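Local coordinates for N-acetylglucosamine 2-epimerase (Xylella fastidiosa, PDB 3GT5), which probably acts as a sugar isomerase of the N-acylglucosamine 2-epimerase family, interconverting sugars such as N-acetylglucosamine and its 2-epimer, although its own substrate is not established, at residues R170-N175 and G215-H220; A174-C179 and T251-L256. All blocks are in the same frame, centred on the assembly; numbering follows the deposited sequence.

Contact 1. Residues R170-N175 and G215-H220; sequences RGQNAN and GLVWEH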
loop_
_atom_site.group_PDB
_atom_site.type_symbol
_atom_site.label_atom_id
_atom_site.label_comp_id
_atom_site.label_asym_id
_atom_site.label_seq_id
_atom_site.Cartn_x
_atom_site.Cartn_y
_atom_site.Cartn_z
ATOM N N ARG A 170 12.586 14.104 2.961
ATOM C CA ARG A 170 12.494 13.209 1.833
ATOM C C ARG A 170 12.214 11.792 2.396
ATOM O O ARG A 170 12.870 11.344 3.372
ATOM C CB ARG A 170 13.787 13.234 1.043
ATOM C CG ARG A 170 14.134 14.620 0.462
ATOM C CD ARG A 170 13.185 15.042 -0.602
ATOM N NE ARG A 170 13.542 16.393 -1.072
ATOM C CZ ARG A 170 13.058 17.528 -0.614
ATOM N NH1 ARG A 170 12.093 17.572 0.316
ATOM N NH2 ARG A 170 13.515 18.663 -1.151
ATOM N N GLY A 171 11.309 11.068 1.730
ATOM C CA GLY A 171 10.752 9.841 2.270
ATOM C C GLY A 171 10.687 8.752 1.237
ATOM O O GLY A 171 10.327 9.024 0.077
ATOM N N GLN A 172 11.028 7.519 1.640
ATOM C CA GLN A 172 10.966 6.394 0.699
ATOM C C GLN A 172 9.495 6.000 0.457
ATOM O O GLN A 172 9.169 5.500 -0.651
ATOM C CB GLN A 172 11.838 5.189 1.144
ATOM C CG GLN A 172 11.194 4.270 2.194
ATOM C CD GLN A 172 10.233 3.273 1.557
ATOM O OE1 GLN A 172 10.524 2.795 0.462
ATOM N NE2 GLN A 172 9.138 2.937 2.238
ATOM N N ASN A 173 8.626 6.182 1.470
ATOM C CA ASN A 173 7.271 5.585 1.450
ATOM C C ASN A 173 6.387 6.127 0.330
ATOM O O ASN A 173 5.756 5.344 -0.407
ATOM C CB ASN A 173 6.611 5.806 2.818
ATOM C CG ASN A 173 5.530 4.799 3.144
ATOM O OD1 ASN A 173 5.196 3.949 2.364
ATOM N ND2 ASN A 173 5.019 4.876 4.352
ATOM N N ALA A 174 6.373 7.446 0.137
ATOM C CA ALA A 174 5.607 8.008 -0.980
ATOM C C ALA A 174 6.167 7.528 -2.347
ATOM O O ALA A 174 5.395 7.275 -3.272
ATOM C CB ALA A 174 5.531 9.549 -0.898
ATOM N N ASN A 175 7.488 7.378 -2.466
ATOM C CA ASN A 175 8.118 6.908 -3.691
ATOM C C ASN A 175 7.805 5.450 -3.965
ATOM O O ASN A 175 7.631 5.026 -5.111
ATOM C CB ASN A 175 9.614 7.214 -3.619
ATOM C CG ASN A 175 9.881 8.674 -3.915
ATOM O OD1 ASN A 175 9.830 9.078 -5.070
ATOM N ND2 ASN A 175 10.127 9.496 -2.862
ATOM N N GLY A 215 22.152 -2.082 2.830
ATOM C CA GLY A 215 21.425 -2.970 1.944
ATOM C C GLY A 215 19.936 -3.117 2.180
ATOM O O GLY A 215 19.276 -3.928 1.486
ATOM N N LEU A 216 19.389 -2.390 3.154
ATOM C CA LEU A 216 17.941 -2.319 3.365
ATOM C C LEU A 216 17.488 -0.888 3.155
ATOM O O LEU A 216 18.308 0.028 3.171
ATOM C CB LEU A 216 17.546 -2.795 4.760
ATOM C CG LEU A 216 17.771 -4.278 5.071
ATOM C CD1 LEU A 216 17.263 -4.534 6.500
ATOM C CD2 LEU A 216 17.053 -5.194 4.085
ATOM N N VAL A 217 16.192 -0.692 2.927
ATOM C CA VAL A 217 15.634 0.619 2.654
ATOM C C VAL A 217 15.171 1.287 3.958
ATOM O O VAL A 217 14.217 0.848 4.599
ATOM C CB VAL A 217 14.456 0.544 1.644
ATOM C CG1 VAL A 217 13.850 1.920 1.375
ATOM C CG2 VAL A 217 14.897 -0.167 0.330
ATOM N N TRP A 218 15.867 2.340 4.345
ATOM C CA TRP A 218 15.475 3.190 5.462
ATOM C C TRP A 218 14.384 4.160 5.004
ATOM O O TRP A 218 14.286 4.467 3.801
ATOM C CB TRP A 218 16.726 3.949 5.951
ATOM C CG TRP A 218 16.531 4.754 7.175
ATOM C CD1 TRP A 218 16.420 6.114 7.243
ATOM C CD2 TRP A 218 16.451 4.278 8.536
ATOM N NE1 TRP A 218 16.252 6.511 8.544
ATOM C CE2 TRP A 218 16.274 5.418 9.360
ATOM C CE3 TRP A 218 16.513 3.002 9.138
ATOM C CZ2 TRP A 218 16.130 5.329 10.754
ATOM C CZ3 TRP A 218 16.392 2.906 10.530
ATOM C CH2 TRP A 218 16.217 4.062 11.319
ATOM N N GLU A 219 13.538 4.635 5.914
ATOM C CA GLU A 219 12.377 5.429 5.541
ATOM C C GLU A 219 12.663 6.891 5.271
ATOM O O GLU A 219 12.048 7.490 4.383
ATOM C CB GLU A 219 11.307 5.391 6.619
ATOM C CG GLU A 219 10.726 4.025 6.906
ATOM C CD GLU A 219 9.918 3.454 5.767
ATOM O OE1 GLU A 219 9.150 4.193 5.105
ATOM O OE2 GLU A 219 10.075 2.233 5.494
ATOM N N HIS A 220 13.567 7.480 6.060
ATOM C CA HIS A 220 13.671 8.947 6.179
ATOM C C HIS A 220 15.012 9.518 5.747
ATOM O O HIS A 220 16.042 8.973 6.050
ATOM C CB HIS A 220 13.463 9.342 7.626
ATOM C CG HIS A 220 12.278 8.700 8.236
ATOM N ND1 HIS A 220 11.022 8.812 7.680
ATOM C CD2 HIS A 220 12.147 7.904 9.323
ATOM C CE1 HIS A 220 10.153 8.156 8.435
ATOM N NE2 HIS A 220 10.810 7.590 9.431
HETATM O O HOH W 1 8.828 7.798 4.090
#
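Gln172 and Glu219 meet through both backbone and side chain, and all eight touching residues are buried. In the backbone, Gln172 N donates to Glu219 O over 2.9 Å, a nearly straight bond with an N-H...O angle of 167°. The same carbonyl oxygen receives a C-H...O contact from Gly171 CA at 3.4 Å, and it accepts from a water whose oxygen takes Asn173 N at 3.1 Å. One loop carbonyl thus serves two successive amides at the opening of helix 172-189, the second through the water. Beside it, Gly171 and His220 form an antiparallel, non-hydrogen-bonded bridge.

Among the side chains, Gln172 NE2 donates to Glu219 OE1 at 3.1 Å. The oxygen is met on its syn side, with the donor lifted 28° out of the carboxylate plane; amide and carboxylate stand almost perpendicular. Gln172 CG lies between the backbone N and the carbonyl carbon and the chain bends again at chi2, which brings NE2 to the Glu219 carboxylate. Both polar ends have second partners, Trp253 NE1 for the Gln172 amide and His249 ND1 for Glu219 OE2, so two hydrogen bonds fix the rotation of each group.

Apolar contact comes from Val217, whose side chain crosses that of Gln172 at about a right angle; its CG1 lies 3.6 Å from Gln172 CG and also touches OE1. Within the loop, Glu219 CB sits over the centre of the His220 ring, which is also held by Tyr169 and by Pro242 O.

Short two-stranded pairing of 170-171 with 220-221, followed by a helix start bound to a neighbouring loop, fits the end of an (alpha/alpha)6 barrel where connecting loops fold over the inner helices, as in this family.

Contact 2. Residues A174-C179 and T251-L256; sequences ANMHMC and TEWAKL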
loop_
_atom_site.group_PDB
_atom_site.type_symbol
_atom_site.label_atom_id
_atom_site.label_comp_id
_atom_site.label_asym_id
_atom_site.label_seq_id
_atom_site.Cartn_x
_atom_site.Cartn_y
_atom_site.Cartn_z
ATOM N N ALA A 174 6.373 7.446 0.137
ATOM C CA ALA A 174 5.607 8.008 -0.980
ATOM C C ALA A 174 6.167 7.528 -2.347
ATOM O O ALA A 174 5.395 7.275 -3.272
ATOM C CB ALA A 174 5.531 9.549 -0.898
ATOM N N ASN A 175 7.488 7.378 -2.466
ATOM C CA ASN A 175 8.118 6.908 -3.691
ATOM C C ASN A 175 7.805 5.450 -3.965
ATOM O O ASN A 175 7.631 5.026 -5.111
ATOM C CB ASN A 175 9.614 7.214 -3.619
ATOM C CG ASN A 175 9.881 8.674 -3.915
ATOM O OD1 ASN A 175 9.830 9.078 -5.070
ATOM N ND2 ASN A 175 10.127 9.496 -2.862
ATOM N N MET A 176 7.743 4.653 -2.897
ATOM C CA MET A 176 7.349 3.236 -2.979
ATOM C C MET A 176 5.907 3.084 -3.487
ATOM O O MET A 176 5.644 2.318 -4.440
ATOM C CB MET A 176 7.488 2.573 -1.602
ATOM C CG MET A 176 7.311 1.060 -1.587
ATOM S SD MET A 176 7.179 0.337 0.154
ATOM C CE MET A 176 5.687 1.162 0.574
ATOM N N HIS A 177 4.978 3.847 -2.893
ATOM C CA HIS A 177 3.601 3.823 -3.364
ATOM C C HIS A 177 3.468 4.423 -4.740
ATOM O O HIS A 177 2.588 4.013 -5.487
ATOM C CB HIS A 177 2.646 4.414 -2.352
ATOM C CG HIS A 177 2.509 3.543 -1.146
ATOM N ND1 HIS A 177 1.904 2.305 -1.209
ATOM C CD2 HIS A 177 2.950 3.690 0.127
ATOM C CE1 HIS A 177 1.958 1.738 -0.014
ATOM N NE2 HIS A 177 2.575 2.562 0.813
ATOM N N MET A 178 4.300 5.411 -5.068
ATOM C CA MET A 178 4.282 5.970 -6.419
ATOM C C MET A 178 4.780 4.935 -7.446
ATOM O O MET A 178 4.253 4.876 -8.536
ATOM C CB MET A 178 5.074 7.288 -6.519
ATOM C CG MET A 178 4.759 8.104 -7.803
ATOM S SD MET A 178 3.041 8.645 -7.976
ATOM C CE MET A 178 3.109 9.922 -6.713
ATOM N N CYS A 179 5.765 4.107 -7.103
ATOM C CA CYS A 179 6.218 3.029 -8.002
ATOM C C CYS A 179 5.042 2.080 -8.270
ATOM O O CYS A 179 4.738 1.748 -9.430
ATOM C CB CYS A 179 7.444 2.300 -7.426
ATOM S SG CYS A 179 7.980 0.848 -8.302
ATOM N N THR A 251 9.737 -6.188 2.074
ATOM C CA THR A 251 9.009 -7.220 1.334
ATOM C C THR A 251 8.091 -6.610 0.280
ATOM O O THR A 251 7.953 -7.156 -0.824
ATOM C CB THR A 251 8.288 -8.200 2.244
ATOM O OG1 THR A 251 7.233 -7.524 2.953
ATOM C CG2 THR A 251 9.339 -8.848 3.225
ATOM N N GLU A 252 7.473 -5.482 0.610
ATOM C CA GLU A 252 6.656 -4.763 -0.376
ATOM C C GLU A 252 7.491 -4.363 -1.571
ATOM O O GLU A 252 7.035 -4.486 -2.712
ATOM C CB GLU A 252 6.023 -3.541 0.262
ATOM C CG GLU A 252 5.046 -2.774 -0.613
ATOM C CD GLU A 252 4.092 -1.852 0.159
ATOM O OE1 GLU A 252 4.162 -1.703 1.429
ATOM O OE2 GLU A 252 3.230 -1.220 -0.498
ATOM N N TRP A 253 8.699 -3.867 -1.341
ATOM C CA TRP A 253 9.600 -3.578 -2.475
ATOM C C TRP A 253 9.957 -4.848 -3.263
ATOM O O TRP A 253 10.049 -4.824 -4.505
ATOM C CB TRP A 253 10.870 -2.882 -1.990
ATOM C CG TRP A 253 10.786 -1.410 -1.978
ATOM C CD1 TRP A 253 10.822 -0.581 -0.889
ATOM C CD2 TRP A 253 10.629 -0.564 -3.122
ATOM N NE1 TRP A 253 10.696 0.721 -1.282
ATOM C CE2 TRP A 253 10.604 0.767 -2.652
ATOM C CE3 TRP A 253 10.511 -0.810 -4.506
ATOM C CZ2 TRP A 253 10.443 1.881 -3.515
ATOM C CZ3 TRP A 253 10.364 0.300 -5.362
ATOM C CH2 TRP A 253 10.357 1.614 -4.864
ATOM N N ALA A 254 10.198 -5.959 -2.566
ATOM C CA ALA A 254 10.492 -7.216 -3.234
ATOM C C ALA A 254 9.356 -7.578 -4.203
ATOM O O ALA A 254 9.610 -7.984 -5.363
ATOM C CB ALA A 254 10.737 -8.341 -2.248
ATOM N N LYS A 255 8.123 -7.395 -3.757
ATOM C CA LYS A 255 6.944 -7.612 -4.600
ATOM C C LYS A 255 6.929 -6.667 -5.808
ATOM O O LYS A 255 6.712 -7.095 -6.958
ATOM C CB LYS A 255 5.687 -7.444 -3.760
ATOM C CG LYS A 255 4.355 -7.736 -4.485
ATOM C CD LYS A 255 3.139 -7.093 -3.816
ATOM C CE LYS A 255 3.117 -5.604 -3.986
ATOM N NZ LYS A 255 2.147 -5.016 -3.108
ATOM N N LEU A 256 7.144 -5.382 -5.559
ATOM C CA LEU A 256 7.154 -4.418 -6.659
ATOM C C LEU A 256 8.256 -4.712 -7.679
ATOM O O LEU A 256 8.036 -4.570 -8.901
ATOM C CB LEU A 256 7.289 -2.991 -6.130
ATOM C CG LEU A 256 6.141 -2.466 -5.289
ATOM C CD1 LEU A 256 6.569 -1.073 -4.796
ATOM C CD2 LEU A 256 4.728 -2.417 -6.025
HETATM O O HOH W 2 2.770 0.251 2.965
#
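Met176 and Trp253 join helices 172-189 and 247-263 in what the family fold would make the inner wall of an (alpha/alpha)6 barrel. Met176 CG lies over one face of the indole, 3.6 Å from the centroid of the five-membered ring, in a CH-pi contact. Leu256 CD1 lies on that same face, towards the rim, and touches Met176 O at 3.5 Å. CG anti to the backbone N (chi1 -171°) carries the methionine chain across to the tryptophan, and SD, 4.2 Å from the same centroid, makes an oblique Met-aromatic contact.

The two segments run nearly the same way, 28° apart and with axes 10.7 Å from each other at closest approach; helix 192-211 intervenes in the chain, as expected for successive inner helices of such a barrel. Cys179 SG meets the benzo part of the indole obliquely, 3.8 Å from Trp253 CZ3. Helix 192-211 also packs on Trp253, through Ala202, Ile205 and Thr206.

Beyond SD the methionine bends at chi3, and CE lies over one face of the His177 ring and beside the Glu252 carboxylate, 3.4 Å from Glu252 OE1, while His177 CE1 and Glu252 OE2 meet directly at 3.3 Å. A water donates to Glu252 OE1 and hydrogen-bonds to His177 NE2, in the plane of the imidazole, while His177 ND1 is bonded to Glu180 OE1.

Both contacts use helix 172-189, sharing Ala174 and Asn175, and their centres lie 10 Å apart. Along the chain, 170-179 comes first, then the loop 215-220 after helix 192-211, then 251-256 on helix 247-263. Contact 1 therefore fastens the start of helix 172-189 to a connecting loop, while contact 2, about one turn further along helix 172-189, packs that helix against 247-263. The 2.7 Å hydrogen bond between Trp253 NE1 and Gln172 OE1 ties the two contacts together, and Val217 CG2 packs near Trp253 CD1. The loop is thereby tied to the two helices that the family fold would place in the barrel wall.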